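Local coordinates for kelch domain-containing protein (Colletotrichum graminicola M1.001, PDB 5C86) that probably oxidises alcohols as a copper-dependent fungal oxidase of the galactose oxidase and glyoxal oxidase (AA5) family, at residues Thr109-Ser117 and Tyr149-Lys158. Sequence-based numbering, arbitrary orientation.
Sequences TPLSNMQIS and YDPKANTWTK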
# COMPACT_ATOMS: atom_id res chain seq x y z
N THR A 109 -6.74 -17.51 -10.08
CA THR A 109 -7.50 -17.80 -11.30
C THR A 109 -7.53 -16.63 -12.28
O THR A 109 -7.36 -15.48 -11.90
CB THR A 109 -8.91 -18.24 -10.88
OG1 THR A 109 -9.64 -17.13 -10.30
CG2 THR A 109 -8.83 -19.43 -9.95
N PRO A 110 -7.85 -16.85 -13.56
CA PRO A 110 -7.81 -15.79 -14.50
C PRO A 110 -9.01 -14.96 -14.55
O PRO A 110 -10.13 -15.41 -14.36
CB PRO A 110 -7.64 -16.54 -15.88
CG PRO A 110 -8.30 -17.81 -15.61
CD PRO A 110 -7.91 -18.18 -14.22
N LEU A 111 -8.80 -13.70 -14.80
CA LEU A 111 -9.78 -12.75 -15.21
C LEU A 111 -9.49 -12.31 -16.61
O LEU A 111 -8.52 -12.78 -17.20
CB LEU A 111 -9.87 -11.58 -14.21
CG LEU A 111 -10.32 -11.93 -12.76
CD1 LEU A 111 -10.35 -10.67 -11.89
CD2 LEU A 111 -11.70 -12.52 -12.73
N SER A 112 -10.29 -11.39 -17.14
CA SER A 112 -10.15 -10.91 -18.51
C SER A 112 -8.78 -10.26 -18.67
O SER A 112 -8.36 -9.50 -17.78
CB SER A 112 -11.25 -9.95 -18.81
OG SER A 112 -11.19 -9.35 -20.13
N ASN A 113 -8.11 -10.47 -19.82
CA ASN A 113 -6.92 -9.73 -20.13
C ASN A 113 -7.21 -8.24 -20.20
O ASN A 113 -8.21 -7.77 -20.62
CB ASN A 113 -6.42 -10.15 -21.57
CG ASN A 113 -5.83 -11.48 -21.62
OD1 ASN A 113 -5.53 -12.18 -20.70
ND2 ASN A 113 -5.61 -11.87 -22.89
N MET A 114 -6.23 -7.42 -19.80
CA MET A 114 -6.28 -5.98 -20.04
C MET A 114 -6.33 -5.60 -21.53
O MET A 114 -5.89 -6.44 -22.35
CB MET A 114 -5.08 -5.27 -19.36
CG MET A 114 -5.15 -5.21 -17.83
SD MET A 114 -3.65 -4.46 -17.14
CE MET A 114 -2.37 -5.60 -17.47
N GLN A 115 -6.90 -4.44 -21.79
CA GLN A 115 -6.91 -3.85 -23.15
C GLN A 115 -5.52 -3.49 -23.62
O GLN A 115 -5.26 -3.56 -24.83
CB GLN A 115 -7.80 -2.65 -23.25
CG GLN A 115 -9.26 -3.04 -23.02
CD GLN A 115 -9.79 -3.83 -24.22
OE1 GLN A 115 -10.09 -5.02 -24.12
NE2 GLN A 115 -9.77 -3.18 -25.38
N ILE A 116 -4.65 -3.04 -22.70
CA ILE A 116 -3.28 -2.64 -23.04
C ILE A 116 -2.36 -3.37 -22.11
O ILE A 116 -2.49 -3.17 -20.85
CB ILE A 116 -3.07 -1.14 -22.91
CG1 ILE A 116 -4.13 -0.38 -23.71
CG2 ILE A 116 -1.65 -0.73 -23.27
CD1 ILE A 116 -4.37 1.08 -23.43
N SER A 117 -1.48 -4.21 -22.63
CA SER A 117 -0.56 -4.97 -21.81
C SER A 117 0.48 -4.01 -21.19
O SER A 117 0.85 -3.00 -21.79
CB SER A 117 0.11 -6.12 -22.56
OG SER A 117 0.82 -5.65 -23.69
N TYR A 149 -11.40 -1.78 -15.00
CA TYR A 149 -11.94 -3.08 -14.87
C TYR A 149 -13.26 -3.04 -14.05
O TYR A 149 -13.27 -2.55 -12.91
CB TYR A 149 -11.00 -4.03 -14.22
CG TYR A 149 -11.47 -5.43 -14.09
CD1 TYR A 149 -11.63 -6.26 -15.21
CD2 TYR A 149 -11.76 -5.97 -12.87
CE1 TYR A 149 -12.02 -7.57 -15.06
CE2 TYR A 149 -12.18 -7.30 -12.69
CZ TYR A 149 -12.34 -8.14 -13.82
OH TYR A 149 -12.81 -9.46 -13.66
N ASP A 150 -14.32 -3.65 -14.57
CA ASP A 150 -15.60 -3.73 -13.86
C ASP A 150 -15.69 -5.16 -13.44
O ASP A 150 -15.92 -6.05 -14.23
CB ASP A 150 -16.76 -3.34 -14.77
CG ASP A 150 -18.14 -3.47 -14.06
OD1 ASP A 150 -18.21 -4.20 -13.07
OD2 ASP A 150 -19.10 -2.87 -14.53
N PRO A 151 -15.55 -5.47 -12.14
CA PRO A 151 -15.47 -6.83 -11.71
C PRO A 151 -16.81 -7.55 -11.80
O PRO A 151 -16.82 -8.75 -11.84
CB PRO A 151 -14.98 -6.74 -10.24
CG PRO A 151 -15.37 -5.40 -9.85
CD PRO A 151 -15.15 -4.55 -11.06
N LYS A 152 -17.89 -6.82 -11.82
CA LYS A 152 -19.25 -7.43 -11.99
C LYS A 152 -19.45 -7.89 -13.40
O LYS A 152 -20.16 -8.84 -13.59
CB LYS A 152 -20.34 -6.44 -11.61
CG LYS A 152 -20.29 -6.09 -10.09
CD LYS A 152 -21.26 -4.96 -9.69
CE LYS A 152 -21.03 -3.65 -10.50
NZ LYS A 152 -19.58 -3.24 -10.81
N ALA A 153 -18.86 -7.20 -14.38
CA ALA A 153 -18.99 -7.63 -15.82
C ALA A 153 -17.76 -8.35 -16.38
O ALA A 153 -17.81 -8.73 -17.54
CB ALA A 153 -19.26 -6.43 -16.65
N ASN A 154 -16.70 -8.57 -15.58
CA ASN A 154 -15.34 -9.04 -15.99
C ASN A 154 -14.88 -8.42 -17.30
O ASN A 154 -14.48 -9.16 -18.21
CB ASN A 154 -15.31 -10.58 -16.01
CG ASN A 154 -13.92 -11.21 -16.29
OD1 ASN A 154 -12.82 -10.80 -15.88
ND2 ASN A 154 -13.99 -12.29 -17.03
N THR A 155 -14.97 -7.10 -17.39
CA THR A 155 -14.56 -6.36 -18.57
C THR A 155 -13.55 -5.29 -18.22
O THR A 155 -13.67 -4.67 -17.16
CB THR A 155 -15.73 -5.62 -19.24
OG1 THR A 155 -16.28 -4.63 -18.33
CG2 THR A 155 -16.80 -6.60 -19.65
N TRP A 156 -12.60 -5.06 -19.13
CA TRP A 156 -11.72 -3.90 -19.15
C TRP A 156 -12.16 -2.97 -20.24
O TRP A 156 -12.42 -3.47 -21.39
CB TRP A 156 -10.29 -4.32 -19.43
CG TRP A 156 -9.58 -5.04 -18.28
CD1 TRP A 156 -9.45 -6.32 -18.08
CD2 TRP A 156 -8.93 -4.37 -17.16
NE1 TRP A 156 -8.71 -6.61 -16.95
CE2 TRP A 156 -8.38 -5.42 -16.35
CE3 TRP A 156 -8.72 -3.04 -16.81
CZ2 TRP A 156 -7.67 -5.14 -15.15
CZ3 TRP A 156 -8.03 -2.77 -15.62
CH2 TRP A 156 -7.50 -3.82 -14.85
N THR A 157 -12.24 -1.69 -19.99
CA THR A 157 -12.61 -0.69 -20.96
C THR A 157 -11.52 0.41 -20.97
O THR A 157 -11.16 0.95 -19.91
CB THR A 157 -13.98 -0.12 -20.57
OG1 THR A 157 -14.87 -1.23 -20.32
CG2 THR A 157 -14.54 0.79 -21.67
N LYS A 158 -10.97 0.76 -22.14
CA LYS A 158 -10.14 1.90 -22.29
C LYS A 158 -10.87 3.16 -22.07
O LYS A 158 -12.04 3.30 -22.44
CB LYS A 158 -9.47 1.93 -23.70
CG LYS A 158 -8.60 0.72 -23.88
CD LYS A 158 -7.76 0.70 -25.13
CE LYS A 158 -8.70 0.52 -26.34
NZ LYS A 158 -7.81 -0.03 -27.38
O HOH W 1 -12.34 -7.27 -21.10
O HOH W 2 -7.30 -3.23 -26.94
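M114 and W156 meet over a ring face. CG of M114 sits 3.7 Å from the centroid of the six-membered ring of W156, 19° off the normal, which fits a CH-pi contact, and SD stands higher above the same face in Met-aromatic geometry. CB of Y149 lies over the opposite face, so the indole is sandwiched between 109-117 and its own hairpin.

Two direct hydrogen bonds join the segments. N of S112 donates to OD1 of N154 (2.9 Å, N-H...O 157°), slightly tilted out of the carbonyl plane. The same oxygen accepts OH of Y149 at 2.6 Å; two donors grip this one atom, which restrains the amide's position. N154 reaches them with its CG anti to the backbone N (chi1 -174°). O of S112 lies at the indole edge of W156, in the ring plane, but the NE1 N-H is bent away from it and the bond is weak (3.0 Å). Water 1 adds a bridge, bound to OG of S112 and accepting from N of W156.

Van der Waals contacts flank these bonds. L111 brings both methyls against OH of Y149, and its CD1 makes an apolar contact with CZ (3.8 Å), the two side chains crossing at about a right angle. Beyond the indole, CB of Q115 touches CG of K158 (3.5 Å), and CD1 of I116 meets CD of the same lysine. Water 2 links O of Q115 to NZ of K158.

The loop following strand 109-111 in one blade of the Kelch beta-propeller packs on strand 155-158 and the turn before it in the next. Strand 95-98 pairs with 109-111; strand 147-150 pairs with 155-158 and supplies E147, whose carboxylate accepts the backbone N-H groups of Q115 and I116.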